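Local coordinates for TSSL1 (Pseudomonas aeruginosa, PDB 4B62), which probably fastens the type VI secretion system to the cell wall, its OmpA-like periplasmic module binding peptidoglycan, at residues 96-108 and 118-130. Residues are numbered along the deposited sequence; the frame is centred on the assembly and turned at random.
Sequences NWKLSQARAQEVA and AGRFTAEGRSDTE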
ATOM      1  N   ASN A  96      -9.308  -2.145  13.805  1.00 11.81           N
ATOM      2  CA  ASN A  96      -8.580  -1.425  12.781  1.00 12.77           C
ATOM      3  C   ASN A  96      -7.131  -1.912  12.692  1.00 11.48           C
ATOM      4  O   ASN A  96      -6.563  -1.948  11.610  1.00 12.67           O
ATOM      5  CB  ASN A  96      -8.632   0.090  13.030  1.00 14.15           C
ATOM      6  CG  ASN A  96      -9.558   0.827  12.065  1.00 15.45           C
ATOM      7  OD1 ASN A  96      -9.917   0.317  11.002  1.00 16.39           O
ATOM      8  ND2 ASN A  96      -9.917   2.058  12.421  1.00 16.91           N
ATOM      9  N   TRP A  97      -6.532  -2.293  13.823  1.00 11.12           N
ATOM     10  CA  TRP A  97      -5.193  -2.858  13.787  1.00 11.15           C
ATOM     11  C   TRP A  97      -5.147  -4.093  12.891  1.00 10.15           C
ATOM     12  O   TRP A  97      -4.316  -4.184  11.984  1.00 11.11           O
ATOM     13  CB  TRP A  97      -4.644  -3.197  15.187  1.00 12.83           C
ATOM     14  CG  TRP A  97      -3.351  -3.849  15.026  1.00 11.92           C
ATOM     15  CD1 TRP A  97      -2.146  -3.234  14.781  1.00 15.12           C
ATOM     16  CD2 TRP A  97      -3.103  -5.254  14.953  1.00 11.52           C
ATOM     17  NE1 TRP A  97      -1.178  -4.170  14.573  1.00 13.95           N
ATOM     18  CE2 TRP A  97      -1.726  -5.417  14.702  1.00 12.93           C
ATOM     19  CE3 TRP A  97      -3.898  -6.396  15.132  1.00 13.34           C
ATOM     20  CZ2 TRP A  97      -1.131  -6.675  14.584  1.00 14.73           C
ATOM     21  CZ3 TRP A  97      -3.295  -7.647  15.020  1.00 14.08           C
ATOM     22  CH2 TRP A  97      -1.929  -7.771  14.746  1.00 15.58           C
ATOM     23  N   LYS A  98      -6.077  -5.018  13.110  1.00 10.68           N
ATOM     24  CA  LYS A  98      -6.043  -6.250  12.350  1.00 10.59           C
ATOM     25  C   LYS A  98      -6.299  -5.990  10.877  1.00 10.55           C
ATOM     26  O   LYS A  98      -5.637  -6.579  10.018  1.00 10.58           O
ATOM     27  CB  LYS A  98      -7.025  -7.275  12.900  1.00 12.27           C
ATOM     28  CG  LYS A  98      -6.858  -8.645  12.248  1.00 14.49           C
ATOM     29  CD  LYS A  98      -5.544  -9.307  12.642  1.00 18.30           C
ATOM     30  CE  LYS A  98      -5.166 -10.494  11.767  1.00 23.15           C
ATOM     31  NZ  LYS A  98      -6.072 -11.642  12.008  1.00 23.68           N
ATOM     32  N   LEU A  99      -7.237  -5.095  10.572  1.00 10.45           N
ATOM     33  CA  LEU A  99      -7.469  -4.748   9.175  1.00 10.44           C
ATOM     34  C   LEU A  99      -6.207  -4.151   8.527  1.00  9.71           C
ATOM     35  O   LEU A  99      -5.862  -4.495   7.385  1.00 10.59           O
ATOM     36  CB  LEU A  99      -8.646  -3.785   9.045  1.00 11.43           C
ATOM     37  CG  LEU A  99      -9.053  -3.438   7.613  1.00 12.29           C
ATOM     38  CD1 LEU A  99      -9.524  -4.665   6.841  1.00 13.27           C
ATOM     39  CD2 LEU A  99     -10.103  -2.326   7.643  1.00 14.15           C
ATOM     40  N   SER A 100      -5.510  -3.275   9.259  1.00  9.94           N
ATOM     41  CA  SER A 100      -4.322  -2.626   8.716  1.00 10.06           C
ATOM     42  C   SER A 100      -3.213  -3.662   8.448  1.00  9.42           C
ATOM     43  O   SER A 100      -2.506  -3.582   7.445  1.00  9.74           O
ATOM     44  CB  SER A 100      -3.844  -1.513   9.657  1.00 10.30           C
ATOM     45  OG  SER A 100      -3.164  -1.979  10.819  1.00 11.02           O
ATOM     46  N   GLN A 101      -3.080  -4.633   9.347  1.00  9.23           N
ATOM     47  CA  GLN A 101      -2.099  -5.691   9.159  1.00  9.86           C
ATOM     48  C   GLN A 101      -2.449  -6.568   7.967  1.00  9.27           C
ATOM     49  O   GLN A 101      -1.592  -6.911   7.143  1.00 10.32           O
ATOM     50  CB  GLN A 101      -1.961  -6.544  10.432  1.00  9.98           C
ATOM     51  CG  GLN A 101      -1.011  -7.712  10.288  1.00 11.09           C
ATOM     52  CD  GLN A 101      -0.873  -8.533  11.536  0.10  9.77           C
ATOM     53  OE1 GLN A 101      -1.670  -9.432  11.787  0.10  8.29           O
ATOM     54  NE2 GLN A 101       0.162  -8.251  12.313  0.10  6.79           N
ATOM     55  N   ALA A 102      -3.721  -6.937   7.884  1.00 10.22           N
ATOM     56  CA  ALA A 102      -4.175  -7.837   6.832  1.00  9.96           C
ATOM     57  C   ALA A 102      -4.055  -7.188   5.450  1.00  8.76           C
ATOM     58  O   ALA A 102      -3.692  -7.848   4.472  1.00 10.42           O
ATOM     59  CB  ALA A 102      -5.599  -8.300   7.091  1.00 10.93           C
ATOM     60  N   ARG A 103      -4.343  -5.887   5.383  1.00  9.64           N
ATOM     61  CA  ARG A 103      -4.209  -5.153   4.140  1.00  9.34           C
ATOM     62  C   ARG A 103      -2.756  -5.098   3.673  1.00  8.78           C
ATOM     63  O   ARG A 103      -2.456  -5.355   2.508  1.00 10.37           O
ATOM     64  CB  ARG A 103      -4.803  -3.748   4.283  1.00  9.57           C
ATOM     65  CG  ARG A 103      -6.319  -3.762   4.199  1.00  9.71           C
ATOM     66  CD  ARG A 103      -6.957  -2.412   4.460  1.00 10.06           C
ATOM     67  NE  ARG A 103      -8.356  -2.430   4.061  1.00 10.27           N
ATOM     68  CZ  ARG A 103      -9.121  -1.359   3.907  1.00 11.67           C
ATOM     69  NH1 ARG A 103      -8.683  -0.127   4.177  1.00 12.87           N
ATOM     70  NH2 ARG A 103     -10.353  -1.535   3.448  1.00 13.15           N
ATOM     71  N   ALA A 104      -1.843  -4.778   4.591  1.00  9.00           N
ATOM     72  CA  ALA A 104      -0.430  -4.762   4.247  1.00  9.52           C
ATOM     73  C   ALA A 104       0.043  -6.149   3.812  1.00  8.38           C
ATOM     74  O   ALA A 104       0.776  -6.303   2.840  1.00  9.96           O
ATOM     75  CB  ALA A 104       0.379  -4.273   5.433  1.00  9.80           C
ATOM     76  N   GLN A 105      -0.361  -7.153   4.567  1.00  9.62           N
ATOM     77  CA  GLN A 105       0.093  -8.502   4.266  1.00  9.99           C
ATOM     78  C   GLN A 105      -0.446  -8.995   2.914  1.00 10.06           C
ATOM     79  O   GLN A 105       0.260  -9.691   2.179  1.00 11.17           O
ATOM     80  CB  GLN A 105      -0.305  -9.481   5.359  1.00 11.58           C
ATOM     81  CG  GLN A 105       0.399 -10.833   5.264  1.00 14.28           C
ATOM     82  CD  GLN A 105       1.919 -10.737   5.382  1.00 17.10           C
ATOM     83  OE1 GLN A 105       2.450 -10.286   6.398  1.00 21.30           O
ATOM     84  NE2 GLN A 105       2.620 -11.140   4.338  1.00 20.32           N
ATOM     85  N   GLU A 106      -1.701  -8.661   2.596  1.00 11.37           N
ATOM     86  CA  GLU A 106      -2.251  -9.090   1.319  1.00 11.20           C
ATOM     87  C   GLU A 106      -1.487  -8.457   0.145  1.00  9.75           C
ATOM     88  O   GLU A 106      -1.156  -9.127  -0.851  1.00 11.22           O
ATOM     89  CB  GLU A 106      -3.741  -8.795   1.242  1.00 12.56           C
ATOM     90  CG  GLU A 106      -4.418  -9.326  -0.022  1.00 13.46           C
ATOM     91  CD  GLU A 106      -4.533 -10.848  -0.076  1.00 16.30           C
ATOM     92  OE1 GLU A 106      -4.306 -11.537   0.939  1.00 22.71           O
ATOM     93  OE2 GLU A 106      -4.866 -11.374  -1.159  1.00 19.35           O
ATOM     94  N   VAL A 107      -1.155  -7.174   0.284  1.00  9.97           N
ATOM     95  CA  VAL A 107      -0.370  -6.501  -0.742  1.00  9.94           C
ATOM     96  C   VAL A 107       1.008  -7.162  -0.881  1.00 10.00           C
ATOM     97  O   VAL A 107       1.460  -7.472  -1.981  1.00 10.78           O
ATOM     98  CB  VAL A 107      -0.281  -4.988  -0.448  1.00 10.62           C
ATOM     99  CG1 VAL A 107       0.713  -4.285  -1.367  1.00 11.42           C
ATOM    100  CG2 VAL A 107      -1.647  -4.347  -0.617  1.00 10.97           C
ATOM    101  N   ALA A 108       1.672  -7.395   0.246  1.00  9.95           N
ATOM    102  CA  ALA A 108       2.974  -8.065   0.208  1.00 10.93           C
ATOM    103  C   ALA A 108       2.883  -9.447  -0.438  1.00 10.15           C
ATOM    104  O   ALA A 108       3.733  -9.830  -1.249  1.00 11.49           O
ATOM    105  CB  ALA A 108       3.570  -8.164   1.606  1.00 10.92           C
ATOM    106  N   ALA A 118      10.610 -14.520  -3.218  1.00 14.05           N
ATOM    107  CA  ALA A 118      10.200 -14.955  -1.882  1.00 13.55           C
ATOM    108  C   ALA A 118      11.141 -14.392  -0.827  1.00 14.17           C
ATOM    109  O   ALA A 118      12.338 -14.637  -0.863  1.00 15.22           O
ATOM    110  CB  ALA A 118      10.183 -16.476  -1.817  1.00 14.88           C
ATOM    111  N   GLY A 119      10.586 -13.635   0.112  1.00 12.93           N
ATOM    112  CA  GLY A 119      11.360 -13.015   1.191  1.00 12.71           C
ATOM    113  C   GLY A 119      11.672 -11.551   0.937  1.00 11.46           C
ATOM    114  O   GLY A 119      12.131 -10.836   1.834  1.00 12.92           O
ATOM    115  N   ARG A 120      11.393 -11.095  -0.279  1.00 11.51           N
ATOM    116  CA  ARG A 120      11.607  -9.710  -0.682  1.00 10.35           C
ATOM    117  C   ARG A 120      10.618  -8.738  -0.066  1.00 10.57           C
ATOM    118  O   ARG A 120      10.932  -7.566   0.062  1.00 12.02           O
ATOM    119  CB  ARG A 120      11.533  -9.615  -2.200  1.00 11.21           C
ATOM    120  CG  ARG A 120      11.704  -8.228  -2.774  1.00 11.65           C
ATOM    121  CD  ARG A 120      11.786  -8.250  -4.286  1.00 12.64           C
ATOM    122  NE  ARG A 120      12.003  -6.903  -4.772  1.00 13.21           N
ATOM    123  CZ  ARG A 120      11.776  -6.471  -6.008  1.00 15.54           C
ATOM    124  NH1 ARG A 120      11.332  -7.298  -6.954  1.00 15.58           N
ATOM    125  NH2 ARG A 120      11.998  -5.197  -6.290  1.00 17.92           N
ATOM    126  N   PHE A 121       9.421  -9.219   0.272  1.00 12.32           N
ATOM    127  CA  PHE A 121       8.334  -8.363   0.764  1.00 12.18           C
ATOM    128  C   PHE A 121       7.987  -8.720   2.186  1.00 13.53           C
ATOM    129  O   PHE A 121       7.772  -9.896   2.496  1.00 16.28           O
ATOM    130  CB  PHE A 121       7.071  -8.554  -0.097  1.00 12.72           C
ATOM    131  CG  PHE A 121       7.267  -8.167  -1.518  1.00 12.89           C
ATOM    132  CD1 PHE A 121       7.842  -9.062  -2.407  1.00 13.85           C
ATOM    133  CD2 PHE A 121       6.938  -6.905  -1.965  1.00 13.10           C
ATOM    134  CE1 PHE A 121       8.091  -8.692  -3.711  1.00 14.54           C
ATOM    135  CE2 PHE A 121       7.176  -6.534  -3.274  1.00 14.20           C
ATOM    136  CZ  PHE A 121       7.746  -7.432  -4.150  1.00 14.28           C
ATOM    137  N   THR A 122       7.928  -7.718   3.049  1.00 12.85           N
ATOM    138  CA  THR A 122       7.377  -7.913   4.369  1.00 13.51           C
ATOM    139  C   THR A 122       6.343  -6.849   4.622  1.00 10.73           C
ATOM    140  O   THR A 122       6.290  -5.824   3.914  1.00 12.05           O
ATOM    141  CB  THR A 122       8.441  -7.887   5.467  1.00 15.22           C
ATOM    142  OG1 THR A 122       9.035  -6.588   5.525  1.00 15.82           O
ATOM    143  CG2 THR A 122       9.516  -8.933   5.201  1.00 18.32           C
ATOM    144  N   ALA A 123       5.527  -7.108   5.631  1.00 10.35           N
ATOM    145  CA  ALA A 123       4.375  -6.278   5.945  1.00  9.43           C
ATOM    146  C   ALA A 123       4.224  -6.011   7.425  1.00 10.21           C
ATOM    147  O   ALA A 123       4.552  -6.856   8.253  1.00 12.19           O
ATOM    148  CB  ALA A 123       3.105  -6.942   5.440  1.00 12.05           C
ATOM    149  N   GLU A 124       3.712  -4.822   7.741  1.00 10.04           N
ATOM    150  CA  GLU A 124       3.386  -4.474   9.122  0.53 10.48           C
ATOM    151  C   GLU A 124       2.146  -3.594   9.166  1.00 10.30           C
ATOM    152  O   GLU A 124       1.996  -2.655   8.406  1.00 11.01           O
ATOM    153  CB  GLU A 124       4.556  -3.764   9.809  0.53 11.85           C
ATOM    154  CG  GLU A 124       4.342  -3.472  11.297  0.53 12.58           C
ATOM    155  CD  GLU A 124       5.265  -2.378  11.840  0.53 14.59           C
ATOM    156  OE1 GLU A 124       6.248  -2.020  11.178  0.53 17.18           O
ATOM    157  OE2 GLU A 124       4.967  -1.822  12.906  0.53 17.25           O
ATOM    158  N   GLY A 125       1.242  -3.953  10.063  1.00 10.85           N
ATOM    159  CA  GLY A 125       0.073  -3.151  10.352  1.00 10.14           C
ATOM    160  C   GLY A 125       0.392  -2.153  11.445  1.00 10.30           C
ATOM    161  O   GLY A 125       0.937  -2.509  12.503  1.00 12.76           O
ATOM    162  N   ARG A 126       0.052  -0.898  11.183  1.00 10.08           N
ATOM    163  CA  ARG A 126       0.338   0.202  12.102  1.00 11.07           C
ATOM    164  C   ARG A 126      -0.898   0.906  12.618  1.00 10.22           C
ATOM    165  O   ARG A 126      -0.807   1.974  13.243  1.00 11.50           O
ATOM    166  CB  ARG A 126       1.301   1.162  11.437  1.00 11.61           C
ATOM    167  CG  ARG A 126       2.595   0.439  11.158  1.00 13.38           C
ATOM    168  CD  ARG A 126       3.709   1.385  10.908  1.00 13.42           C
ATOM    169  NE  ARG A 126       4.958   0.660  10.716  1.00 11.88           N
ATOM    170  CZ  ARG A 126       6.048   1.216  10.208  1.00 12.57           C
ATOM    171  NH1 ARG A 126       6.010   2.482   9.825  1.00 12.37           N
ATOM    172  NH2 ARG A 126       7.158   0.504  10.062  1.00 13.13           N
ATOM    173  N   SER A 127      -2.063   0.305  12.341  1.00 10.31           N
ATOM    174  CA  SER A 127      -3.376   0.826  12.781  0.63 10.59           C
ATOM    175  C   SER A 127      -3.454   2.323  12.575  1.00 10.53           C
ATOM    176  O   SER A 127      -3.156   2.777  11.467  1.00 10.48           O
ATOM    177  CB  SER A 127      -3.812   0.375  14.204  0.63  9.23           C
ATOM    178  OG  SER A 127      -3.101   0.998  15.256  0.63 10.47           O
ATOM    179  N   ASP A 128      -3.881   3.087  13.581  1.00 10.18           N
ATOM    180  CA  ASP A 128      -4.105   4.535  13.445  1.00 11.33           C
ATOM    181  C   ASP A 128      -2.968   5.385  14.013  1.00 11.83           C
ATOM    182  O   ASP A 128      -3.133   6.581  14.256  1.00 12.58           O
ATOM    183  CB  ASP A 128      -5.435   4.921  14.102  1.00 13.60           C
ATOM    184  CG  ASP A 128      -5.440   4.711  15.604  1.00 16.15           C
ATOM    185  OD1 ASP A 128      -4.528   4.061  16.138  1.00 16.73           O
ATOM    186  OD2 ASP A 128      -6.376   5.212  16.263  1.00 24.71           O
ATOM    187  N   THR A 129      -1.808   4.770  14.182  1.00 10.57           N
ATOM    188  CA  THR A 129      -0.713   5.404  14.924  1.00 10.43           C
ATOM    189  C   THR A 129       0.105   6.394  14.110  1.00 10.21           C
ATOM    190  O   THR A 129       0.859   7.175  14.679  1.00 12.22           O
ATOM    191  CB  THR A 129       0.270   4.355  15.471  1.00 11.43           C
ATOM    192  OG1 THR A 129       0.911   3.634  14.405  1.00 13.04           O
ATOM    193  CG2 THR A 129      -0.422   3.402  16.452  1.00 11.81           C
ATOM    194  N   GLU A 130      -0.024   6.329  12.789  1.00  9.22           N
ATOM    195  CA  GLU A 130       0.780   7.078  11.846  1.00  9.03           C
ATOM    196  C   GLU A 130      -0.107   7.773  10.804  1.00  9.11           C
ATOM    197  O   GLU A 130      -0.015   7.510   9.607  1.00  9.74           O
ATOM    198  CB  GLU A 130       1.798   6.148  11.187  1.00  9.84           C
ATOM    199  CG  GLU A 130       2.820   5.659  12.199  1.00 10.12           C
ATOM    200  CD  GLU A 130       3.914   4.772  11.639  1.00 10.45           C
ATOM    201  OE1 GLU A 130       3.950   4.527  10.409  1.00 11.22           O
ATOM    202  OE2 GLU A 130       4.760   4.342  12.467  1.00 13.58           O
TER
HETATM  203  O   HOH W   1       1.726  -6.230  11.768  1.00 19.67           O
HETATM  204  O   HOH W   2       5.562  -9.851   6.608  1.00 18.85           O
HETATM  205  O   HOH W   3       5.551 -11.351   3.816  1.00 31.67           O
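Ser100 OG reaches across from the helix and accepts the backbone N-H of Ser127, with Ser127 N 3.0 Å from Ser100 OG and an N-H...O angle of 146°. Because OG sits between its own N and carbonyl carbon (chi1 76°), the hydroxyl also reaches back one turn and gives its proton to Trp97 O, 2.7 Å from Ser100 OG, so the hydroxyl of buried Ser100 ties the chain just after the strand to the helix. Trp97 O accepts Gln101 N as well. Ser127 CB lies at the edge of the Trp97 indole, near its plane, and presses on the Trp97 backbone, Ser127 CB to Trp97 CA 3.5 Å. The indole N-H makes a weak bond to Gly125 O (Trp97 NE1 to Gly125 O 3.4 Å, angle 133°), while Gln101 CB sits over one indole face, toward its rim.

Gly125, with no side chain, lets strand and helix backbones come closest: its CA is 3.5 Å from Gln101 CA. This is the helix-to-strand return of a beta-alpha-beta unit in the OmpA-like fold: helix 96-115 runs nearly antiparallel to strand 121-125, which is outermost in the chain's sheet and pairs with strand 77-82. Farther along, small residues meet: Ala123 CB packs on Ala104 CB at 3.8 Å and also touches Ala108 CB, which in turn meets Phe121 CB. The Phe121 side chain goes on to touch Leu111 and Thr115 farther along helix 96-115.

Along one flank, water links Gln101 NE2 to Gly125 N. The Gln105 chain, bent at its second torsion, lays OE1 against Ala123 CB, 3.5 Å away; one water joins OE1 to Ala123 N and another joins NE2 to Phe121 O, while NE2 also hydrogen-bonds Asp109 OD1.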